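Local coordinates for 11R-lipoxygenase (PDB 3VF1), which probably oxygenates polyunsaturated fatty acids as a calcium-dependent, non-heme iron dioxygenase of the lipoxygenase family, at residues W530-H535 and V550-F554. Residues are numbered along the deposited sequence; the frame is centred on the assembly and turned at random.
Sequences WIRDLH and VPKSF
With CG1 of I531 trans to the backbone nitrogen and CG of H535 placed the same way (chi1 173°), two side chains one turn apart on helix 525-538 reach the loop V550-F554. H535 makes the direct hydrogen bond across the contact: its ND1 donates to V550 O at 2.9 Å, with an N-H...O angle of 155°. The carbonyl oxygen lies near the imidazole plane, although the donor sits 32° out of the carbonyl plane. K552 runs beside the histidine, pointing the same way, and lays its CG over one ring face, 3.9 Å from the centroid, as a CH-pi contact. An alanine in place of H535 would probably leave V550 O without this N-H donor and K552 CG without a ring to lie on.

One turn back, I531 sets CG1 over a face of the F554 ring, 4.0 Å from its centroid and offset toward the rim. Its CD1 also meets V550 CG1 at 3.8 Å, while CG2 rests on S553 CA. F554 in turn presents CE2 to the edge of the W530 indole, 3.9 Å from CZ3. Helix 557-579 flanks this apolar side, with F563 against I531 and L560 against F554. At the outer margin a water donates to K552 O at 2.7 Å and weakly accepts from R532 NH1; the same guanidinium forms a salt bridge with D529.

The contact brings the segment leading into helix 557-579 back onto helix 525-538, within the helical lipoxygenase domain and away from the annotated iron site. Its chemistry is divided: carbon packing seats I531 and F554 on the buried side, whereas the directional ND1 bond, with K552 on the ring face, probably fixes the imidazole's rotation.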
ATOM      1  N   TRP A 530      18.230   9.197   8.890  1.00 34.73           N
ATOM      2  CA  TRP A 530      17.048   8.644   8.246  1.00 36.89           C
ATOM      3  C   TRP A 530      15.937   9.682   8.134  1.00 36.64           C
ATOM      4  O   TRP A 530      15.451   9.965   7.039  1.00 34.67           O
ATOM      5  CB  TRP A 530      16.553   7.428   9.033  1.00 34.36           C
ATOM      6  CG  TRP A 530      15.392   6.731   8.402  1.00 37.02           C
ATOM      7  CD1 TRP A 530      15.389   6.055   7.220  1.00 37.89           C
ATOM      8  CD2 TRP A 530      14.062   6.628   8.926  1.00 37.06           C
ATOM      9  NE1 TRP A 530      14.142   5.540   6.971  1.00 36.97           N
ATOM     10  CE2 TRP A 530      13.308   5.878   8.005  1.00 36.69           C
ATOM     11  CE3 TRP A 530      13.435   7.098  10.085  1.00 37.87           C
ATOM     12  CZ2 TRP A 530      11.960   5.588   8.202  1.00 34.83           C
ATOM     13  CZ3 TRP A 530      12.097   6.808  10.280  1.00 38.17           C
ATOM     14  CH2 TRP A 530      11.374   6.061   9.343  1.00 35.92           C
ATOM     15  N   ILE A 531      15.539  10.256   9.266  1.00 35.97           N
ATOM     16  CA  ILE A 531      14.418  11.192   9.284  1.00 36.40           C
ATOM     17  C   ILE A 531      14.775  12.515   8.612  1.00 37.09           C
ATOM     18  O   ILE A 531      13.907  13.186   8.056  1.00 38.56           O
ATOM     19  CB  ILE A 531      13.919  11.462  10.723  1.00 36.29           C
ATOM     20  CG1 ILE A 531      12.570  12.185  10.695  1.00 42.08           C
ATOM     21  CG2 ILE A 531      14.939  12.277  11.507  1.00 39.94           C
ATOM     22  CD1 ILE A 531      11.457  11.395  10.031  1.00 35.80           C
ATOM     23  N   ARG A 532      16.048  12.887   8.658  1.00 37.08           N
ATOM     24  CA  ARG A 532      16.497  14.121   8.022  1.00 41.42           C
ATOM     25  C   ARG A 532      16.467  13.987   6.501  1.00 38.58           C
ATOM     26  O   ARG A 532      16.180  14.949   5.788  1.00 37.38           O
ATOM     27  CB  ARG A 532      17.907  14.496   8.485  1.00 42.36           C
ATOM     28  CG  ARG A 532      18.455  15.738   7.793  1.00 47.48           C
ATOM     29  CD  ARG A 532      19.718  16.274   8.459  1.00 50.74           C
ATOM     30  NE  ARG A 532      20.816  15.308   8.450  1.00 53.25           N
ATOM     31  CZ  ARG A 532      21.193  14.568   9.492  1.00 54.02           C
ATOM     32  NH1 ARG A 532      20.576  14.665  10.665  1.00 49.29           N
ATOM     33  NH2 ARG A 532      22.203  13.721   9.362  1.00 51.91           N
ATOM     34  N   ASP A 533      16.763  12.790   6.009  1.00 34.56           N
ATOM     35  CA  ASP A 533      16.754  12.538   4.574  1.00 35.51           C
ATOM     36  C   ASP A 533      15.322  12.556   4.041  1.00 37.39           C
ATOM     37  O   ASP A 533      15.076  12.970   2.907  1.00 38.75           O
ATOM     38  CB  ASP A 533      17.419  11.195   4.267  1.00 37.45           C
ATOM     39  CG  ASP A 533      17.859  11.078   2.822  1.00 40.03           C
ATOM     40  OD1 ASP A 533      17.860  12.106   2.114  1.00 40.24           O
ATOM     41  OD2 ASP A 533      18.218   9.959   2.400  1.00 41.94           O
ATOM     42  N   LEU A 534      14.381  12.108   4.865  1.00 34.53           N
ATOM     43  CA  LEU A 534      12.968  12.129   4.504  1.00 36.53           C
ATOM     44  C   LEU A 534      12.440  13.558   4.462  1.00 37.00           C
ATOM     45  O   LEU A 534      11.726  13.939   3.533  1.00 35.14           O
ATOM     46  CB  LEU A 534      12.151  11.311   5.505  1.00 32.89           C
ATOM     47  CG  LEU A 534      12.391   9.802   5.492  1.00 31.29           C
ATOM     48  CD1 LEU A 534      11.668   9.134   6.650  1.00 34.31           C
ATOM     49  CD2 LEU A 534      11.952   9.204   4.165  1.00 30.74           C
ATOM     50  N   HIS A 535      12.794  14.345   5.473  1.00 37.27           N
ATOM     51  CA  HIS A 535      12.323  15.721   5.577  1.00 36.37           C
ATOM     52  C   HIS A 535      12.798  16.571   4.405  1.00 34.44           C
ATOM     53  O   HIS A 535      12.080  17.454   3.937  1.00 39.15           O
ATOM     54  CB  HIS A 535      12.806  16.346   6.887  1.00 40.48           C
ATOM     55  CG  HIS A 535      12.505  17.807   7.003  1.00 41.36           C
ATOM     56  ND1 HIS A 535      11.339  18.285   7.563  1.00 41.15           N
ATOM     57  CD2 HIS A 535      13.214  18.896   6.624  1.00 42.26           C
ATOM     58  CE1 HIS A 535      11.346  19.605   7.529  1.00 44.14           C
ATOM     59  NE2 HIS A 535      12.472  20.002   6.964  1.00 45.67           N
ATOM     60  N   VAL A 550       6.831  16.539   8.424  1.00 36.48           N
ATOM     61  CA  VAL A 550       7.758  15.464   8.748  1.00 36.65           C
ATOM     62  C   VAL A 550       8.839  16.046   9.653  1.00 42.00           C
ATOM     63  O   VAL A 550       9.420  17.083   9.333  1.00 44.60           O
ATOM     64  CB  VAL A 550       8.411  14.878   7.487  1.00 39.81           C
ATOM     65  CG1 VAL A 550       9.402  13.782   7.862  1.00 37.53           C
ATOM     66  CG2 VAL A 550       7.349  14.342   6.541  1.00 35.96           C
ATOM     67  N   PRO A 551       9.109  15.392  10.794  1.00 40.45           N
ATOM     68  CA  PRO A 551      10.063  15.961  11.753  1.00 38.91           C
ATOM     69  C   PRO A 551      11.444  16.205  11.151  1.00 43.46           C
ATOM     70  O   PRO A 551      11.887  15.446  10.287  1.00 42.70           O
ATOM     71  CB  PRO A 551      10.151  14.886  12.842  1.00 41.35           C
ATOM     72  CG  PRO A 551       8.893  14.104  12.717  1.00 38.99           C
ATOM     73  CD  PRO A 551       8.557  14.109  11.261  1.00 37.32           C
ATOM     74  N   LYS A 552      12.111  17.262  11.604  1.00 43.62           N
ATOM     75  CA  LYS A 552      13.492  17.521  11.213  1.00 46.82           C
ATOM     76  C   LYS A 552      14.413  16.579  11.979  1.00 43.12           C
ATOM     77  O   LYS A 552      15.514  16.264  11.530  1.00 42.21           O
ATOM     78  CB  LYS A 552      13.870  18.971  11.513  1.00 48.93           C
ATOM     79  CG  LYS A 552      13.041  20.000  10.763  1.00 51.89           C
ATOM     80  CD  LYS A 552      13.462  21.426  11.103  1.00 62.68           C
ATOM     81  CE  LYS A 552      13.358  21.707  12.597  1.00 74.51           C
ATOM     82  NZ  LYS A 552      14.648  21.501  13.321  1.00 71.98           N
ATOM     83  N   SER A 553      13.948  16.135  13.143  1.00 41.50           N
ATOM     84  CA  SER A 553      14.694  15.197  13.969  1.00 42.59           C
ATOM     85  C   SER A 553      13.754  14.532  14.967  1.00 41.90           C
ATOM     86  O   SER A 553      12.673  15.049  15.248  1.00 44.61           O
ATOM     87  CB  SER A 553      15.818  15.918  14.715  1.00 47.00           C
ATOM     88  OG  SER A 553      15.302  16.907  15.592  1.00 46.73           O
ATOM     89  N   PHE A 554      14.168  13.386  15.497  1.00 36.84           N
ATOM     90  CA  PHE A 554      13.410  12.708  16.539  1.00 40.32           C
ATOM     91  C   PHE A 554      13.974  13.088  17.903  1.00 43.59           C
ATOM     92  O   PHE A 554      15.117  12.765  18.221  1.00 44.31           O
ATOM     93  CB  PHE A 554      13.473  11.191  16.343  1.00 39.55           C
ATOM     94  CG  PHE A 554      12.650  10.692  15.188  1.00 39.43           C
ATOM     95  CD1 PHE A 554      11.330  11.084  15.039  1.00 40.83           C
ATOM     96  CD2 PHE A 554      13.199   9.836  14.248  1.00 39.14           C
ATOM     97  CE1 PHE A 554      10.570  10.626  13.979  1.00 37.92           C
ATOM     98  CE2 PHE A 554      12.444   9.376  13.183  1.00 39.32           C
ATOM     99  CZ  PHE A 554      11.130   9.772  13.049  1.00 37.11           C
TER
HETATM  100  O   HOH W   1      17.890  15.112  12.083  1.00 46.23           O